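Local coordinates for venom allergen-like (VAL) 4 protein (Schistosoma mansoni, PDB 4P27) that binds lipid and is a probably secreted member of the SCP/TAPS (CAP) superfamily that lacks the prototypical CAP motifs, at residues Asn42-Gln52 and Asp65-Gln76. Residues are numbered along the deposited sequence; the frame is centred on the assembly and turned at random.
Sequences NKLLANKAKQQ and DFIIGDFESIGQ
Helix 43-54 of the CAP (SCP/TAPS) fold packs here against the loop that leads into the outer sheet strand 75-81, through an apolar patch at the N-terminal end of the helix and a polar cluster around Gln52. Leu45 is central to the patch: its CD2 meets Ile68 CD1, lies obliquely off the Phe71 ring at CE2 (3.6 Å), and presses on Ile74 CD1 at 3.3 Å, tighter than normal van der Waals contact. Ile68 and Lys48 run alongside each other from opposite directions; the lysine chain, bent at chi2 and chi3, lays its methylenes along the isoleucine and brings Lys48 CE to 3.7 Å from Ile67 O. The type II' turn from Ile68 to Phe71 brings Gly69 CA to 3.6 Å from Leu44 CD1; the positive phi at this position favours glycine. At the helix start the N-cap Asn42 accepts from Leu45 N through an in-plane lone pair of OD1, while its ND2 reaches the Phe71 ring edge near CZ. Strands 122-130 and 133-141 back the patch through Glu122 and Ala141. Nearly three turns on, a chi1 of -179° and an extended chain beyond CG carry the Gln52 amide across to the loop, where it stacks, 17° from parallel, on the carboxylate of Asp65, which is salt-bridged to Arg55. One water links Lys48 O to Asp65 OD1, another Gln52 OE1 to Asp65 O. The two glutamine amides, their planes 66° apart, exchange two bonds: Gln76 NE2, also bonded to Asn139, donates weakly to Gln52 OE1, and Gln52 NE2 donates to Gln76 OE1 at 3.1 Å, approaching from above the carbonyl plane.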
loop_
_atom_site.group_PDB
_atom_site.type_symbol
_atom_site.label_atom_id
_atom_site.label_comp_id
_atom_site.label_asym_id
_atom_site.label_seq_id
_atom_site.Cartn_x
_atom_site.Cartn_y
_atom_site.Cartn_z
ATOM N N ASN A 42 11.646 5.293 -1.881
ATOM C CA ASN A 42 12.227 5.652 -3.160
ATOM C C ASN A 42 11.773 7.040 -3.508
ATOM O O ASN A 42 10.566 7.355 -3.472
ATOM C CB ASN A 42 11.780 4.750 -4.263
ATOM C CG ASN A 42 12.332 5.184 -5.614
ATOM O OD1 ASN A 42 11.777 5.998 -6.354
ATOM N ND2 ASN A 42 13.420 4.559 -5.981
ATOM N N LYS A 43 12.724 7.917 -3.786
ATOM C CA LYS A 43 12.485 9.390 -3.769
ATOM C C LYS A 43 11.685 9.741 -4.992
ATOM O O LYS A 43 10.834 10.621 -4.959
ATOM C CB LYS A 43 13.835 10.130 -3.862
ATOM C CG LYS A 43 13.960 11.417 -3.081
ATOM C CD LYS A 43 15.042 11.287 -2.011
ATOM C CE LYS A 43 16.238 12.172 -2.326
ATOM N NZ LYS A 43 17.417 11.826 -1.469
ATOM N N LEU A 44 11.987 9.057 -6.104
ATOM C CA LEU A 44 11.281 9.271 -7.357
ATOM C C LEU A 44 9.763 8.859 -7.275
ATOM O O LEU A 44 8.864 9.581 -7.810
ATOM C CB LEU A 44 11.974 8.513 -8.508
ATOM C CG LEU A 44 12.094 9.191 -9.874
ATOM C CD1 LEU A 44 12.440 8.159 -10.960
ATOM C CD2 LEU A 44 10.903 10.113 -10.247
ATOM N N LEU A 45 9.492 7.711 -6.661
ATOM C CA LEU A 45 8.104 7.298 -6.440
ATOM C C LEU A 45 7.409 8.402 -5.557
ATOM O O LEU A 45 6.243 8.766 -5.841
ATOM C CB LEU A 45 8.063 5.955 -5.778
ATOM C CG LEU A 45 8.466 4.657 -6.474
ATOM C CD1 LEU A 45 8.162 3.504 -5.519
ATOM C CD2 LEU A 45 7.691 4.478 -7.808
ATOM N N ALA A 46 8.108 8.888 -4.521
ATOM C CA ALA A 46 7.550 9.816 -3.523
ATOM C C ALA A 46 7.238 11.194 -4.152
ATOM O O ALA A 46 6.156 11.745 -3.981
ATOM C CB ALA A 46 8.465 9.975 -2.332
ATOM N N ASN A 47 8.140 11.672 -4.991
ATOM C CA ASN A 47 7.909 12.908 -5.691
ATOM C C ASN A 47 6.808 12.806 -6.677
ATOM O O ASN A 47 6.026 13.787 -6.844
ATOM C CB ASN A 47 9.183 13.364 -6.405
ATOM C CG ASN A 47 10.257 13.721 -5.427
ATOM O OD1 ASN A 47 9.999 13.854 -4.218
ATOM N ND2 ASN A 47 11.491 13.838 -5.917
ATOM N N LYS A 48 6.723 11.672 -7.385
ATOM C CA LYS A 48 5.648 11.571 -8.373
ATOM C C LYS A 48 4.322 11.518 -7.634
ATOM O O LYS A 48 3.322 12.141 -8.076
ATOM C CB LYS A 48 5.837 10.437 -9.339
ATOM C CG LYS A 48 6.950 10.830 -10.357
ATOM C CD LYS A 48 6.451 11.562 -11.606
ATOM C CE LYS A 48 5.247 10.829 -12.181
ATOM N NZ LYS A 48 4.730 11.507 -13.379
ATOM N N ALA A 49 4.371 10.865 -6.471
ATOM C CA ALA A 49 3.161 10.683 -5.620
ATOM C C ALA A 49 2.704 12.070 -5.229
ATOM O O ALA A 49 1.505 12.385 -5.241
ATOM C CB ALA A 49 3.476 9.872 -4.370
ATOM N N LYS A 50 3.676 12.889 -4.856
ATOM C CA LYS A 50 3.415 14.264 -4.354
ATOM C C LYS A 50 2.893 15.226 -5.440
ATOM O O LYS A 50 1.936 15.945 -5.213
ATOM C CB LYS A 50 4.725 14.843 -3.778
ATOM C CG LYS A 50 4.465 16.038 -2.885
ATOM C CD LYS A 50 4.880 15.720 -1.457
ATOM C CE LYS A 50 6.386 15.926 -1.178
ATOM N NZ LYS A 50 6.694 17.344 -0.843
ATOM N N GLN A 51 3.501 15.215 -6.646
ATOM C CA GLN A 51 2.951 15.977 -7.758
ATOM C C GLN A 51 1.494 15.591 -8.007
ATOM O O GLN A 51 0.677 16.465 -8.269
ATOM C CB GLN A 51 3.776 15.750 -9.069
ATOM C CG GLN A 51 5.213 16.310 -8.953
ATOM C CD GLN A 51 6.122 15.762 -10.046
ATOM O OE1 GLN A 51 7.047 14.971 -9.796
ATOM N NE2 GLN A 51 5.839 16.154 -11.274
ATOM N N GLN A 52 1.178 14.283 -7.957
ATOM C CA GLN A 52 -0.195 13.819 -8.139
ATOM C C GLN A 52 -1.023 14.369 -6.961
ATOM O O GLN A 52 -2.084 14.931 -7.174
ATOM C CB GLN A 52 -0.288 12.323 -8.059
ATOM C CG GLN A 52 -1.705 11.789 -8.272
ATOM C CD GLN A 52 -1.710 10.293 -8.586
ATOM O OE1 GLN A 52 -0.717 9.763 -9.067
ATOM N NE2 GLN A 52 -2.846 9.628 -8.357
ATOM N N ASP A 65 0.350 9.212 -14.423
ATOM C CA ASP A 65 0.749 9.118 -13.011
ATOM C C ASP A 65 1.426 7.804 -12.693
ATOM O O ASP A 65 2.018 7.663 -11.626
ATOM C CB ASP A 65 -0.502 9.292 -12.174
ATOM C CG ASP A 65 -0.914 10.776 -12.131
ATOM O OD1 ASP A 65 -0.017 11.651 -12.267
ATOM O OD2 ASP A 65 -2.086 11.028 -11.964
ATOM N N PHE A 66 1.292 6.849 -13.621
ATOM C CA PHE A 66 1.936 5.523 -13.529
ATOM C C PHE A 66 3.234 5.349 -14.317
ATOM O O PHE A 66 3.842 4.247 -14.337
ATOM C CB PHE A 66 0.919 4.433 -13.917
ATOM C CG PHE A 66 -0.243 4.365 -12.992
ATOM C CD1 PHE A 66 -1.334 5.240 -13.159
ATOM C CD2 PHE A 66 -0.244 3.457 -11.909
ATOM C CE1 PHE A 66 -2.418 5.200 -12.269
ATOM C CE2 PHE A 66 -1.343 3.391 -11.045
ATOM C CZ PHE A 66 -2.421 4.279 -11.216
ATOM N N ILE A 67 3.725 6.430 -14.903
ATOM C CA ILE A 67 4.987 6.315 -15.635
ATOM C C ILE A 67 6.040 7.004 -14.805
ATOM O O ILE A 67 5.975 8.204 -14.671
ATOM C CB ILE A 67 4.885 6.957 -17.062
ATOM C CG1 ILE A 67 3.691 6.300 -17.800
ATOM C CG2 ILE A 67 6.241 6.731 -17.755
ATOM C CD1 ILE A 67 3.173 6.950 -19.123
ATOM N N ILE A 68 6.965 6.266 -14.190
ATOM C CA ILE A 68 7.848 6.864 -13.220
ATOM C C ILE A 68 9.203 6.241 -13.513
ATOM O O ILE A 68 9.347 4.969 -13.486
ATOM C CB ILE A 68 7.389 6.586 -11.703
ATOM C CG1 ILE A 68 5.938 7.115 -11.461
ATOM C CG2 ILE A 68 8.356 7.288 -10.709
ATOM C CD1 ILE A 68 5.360 6.763 -10.074
ATOM N N GLY A 69 10.185 7.109 -13.798
ATOM C CA GLY A 69 11.566 6.656 -14.131
ATOM C C GLY A 69 11.530 5.474 -15.002
ATOM O O GLY A 69 10.740 5.480 -15.949
ATOM N N ASP A 70 12.288 4.429 -14.642
ATOM C CA ASP A 70 12.385 3.160 -15.386
ATOM C C ASP A 70 11.530 2.067 -14.864
ATOM O O ASP A 70 11.607 0.924 -15.393
ATOM C CB ASP A 70 13.856 2.595 -15.381
ATOM C CG ASP A 70 14.817 3.632 -15.951
ATOM O OD1 ASP A 70 14.432 4.341 -16.946
ATOM O OD2 ASP A 70 15.874 3.832 -15.338
ATOM N N PHE A 71 10.721 2.338 -13.839
ATOM C CA PHE A 71 9.981 1.190 -13.258
ATOM C C PHE A 71 9.090 0.576 -14.323
ATOM O O PHE A 71 8.288 1.269 -14.925
ATOM C CB PHE A 71 9.153 1.693 -12.061
ATOM C CG PHE A 71 10.026 2.109 -10.877
ATOM C CD1 PHE A 71 10.787 1.170 -10.199
ATOM C CD2 PHE A 71 10.104 3.454 -10.497
ATOM C CE1 PHE A 71 11.592 1.538 -9.126
ATOM C CE2 PHE A 71 10.887 3.821 -9.417
ATOM C CZ PHE A 71 11.653 2.879 -8.756
ATOM N N GLU A 72 9.137 -0.724 -14.481
ATOM C CA GLU A 72 8.215 -1.412 -15.379
ATOM C C GLU A 72 6.791 -1.438 -14.958
ATOM O O GLU A 72 5.906 -1.643 -15.802
ATOM C CB GLU A 72 8.588 -2.900 -15.426
ATOM C CG GLU A 72 10.003 -3.112 -15.858
ATOM C CD GLU A 72 10.071 -3.320 -17.343
ATOM O OE1 GLU A 72 8.983 -3.452 -17.961
ATOM O OE2 GLU A 72 11.192 -3.362 -17.882
ATOM N N SER A 73 6.563 -1.512 -13.650
ATOM C CA SER A 73 5.188 -1.550 -13.209
ATOM C C SER A 73 5.073 -0.764 -11.920
ATOM O O SER A 73 5.974 -0.818 -11.089
ATOM C CB SER A 73 4.685 -3.006 -13.142
ATOM O OG SER A 73 4.761 -3.523 -11.873
ATOM N N ILE A 74 3.987 -0.007 -11.777
ATOM C CA ILE A 74 3.797 0.852 -10.617
ATOM C C ILE A 74 2.412 0.458 -10.071
ATOM O O ILE A 74 1.461 0.395 -10.839
ATOM C CB ILE A 74 3.792 2.359 -11.040
ATOM C CG1 ILE A 74 5.220 2.829 -11.437
ATOM C CG2 ILE A 74 3.206 3.249 -9.911
ATOM C CD1 ILE A 74 6.226 2.846 -10.254
ATOM N N GLY A 75 2.289 0.212 -8.764
ATOM C CA GLY A 75 0.967 0.132 -8.171
ATOM C C GLY A 75 0.716 1.429 -7.410
ATOM O O GLY A 75 1.635 2.155 -7.123
ATOM N N GLN A 76 -0.520 1.651 -6.965
ATOM C CA GLN A 76 -0.864 2.914 -6.298
ATOM C C GLN A 76 -2.012 2.666 -5.323
ATOM O O GLN A 76 -2.946 1.933 -5.627
ATOM C CB GLN A 76 -1.215 3.964 -7.330
ATOM C CG GLN A 76 -1.371 5.368 -6.745
ATOM C CD GLN A 76 -1.509 6.395 -7.873
ATOM O OE1 GLN A 76 -2.602 6.558 -8.363
ATOM N NE2 GLN A 76 -0.401 6.941 -8.371
HETATM O O HOH W 1 2.347 12.358 -10.765
HETATM O O HOH W 2 2.095 9.197 -9.232
#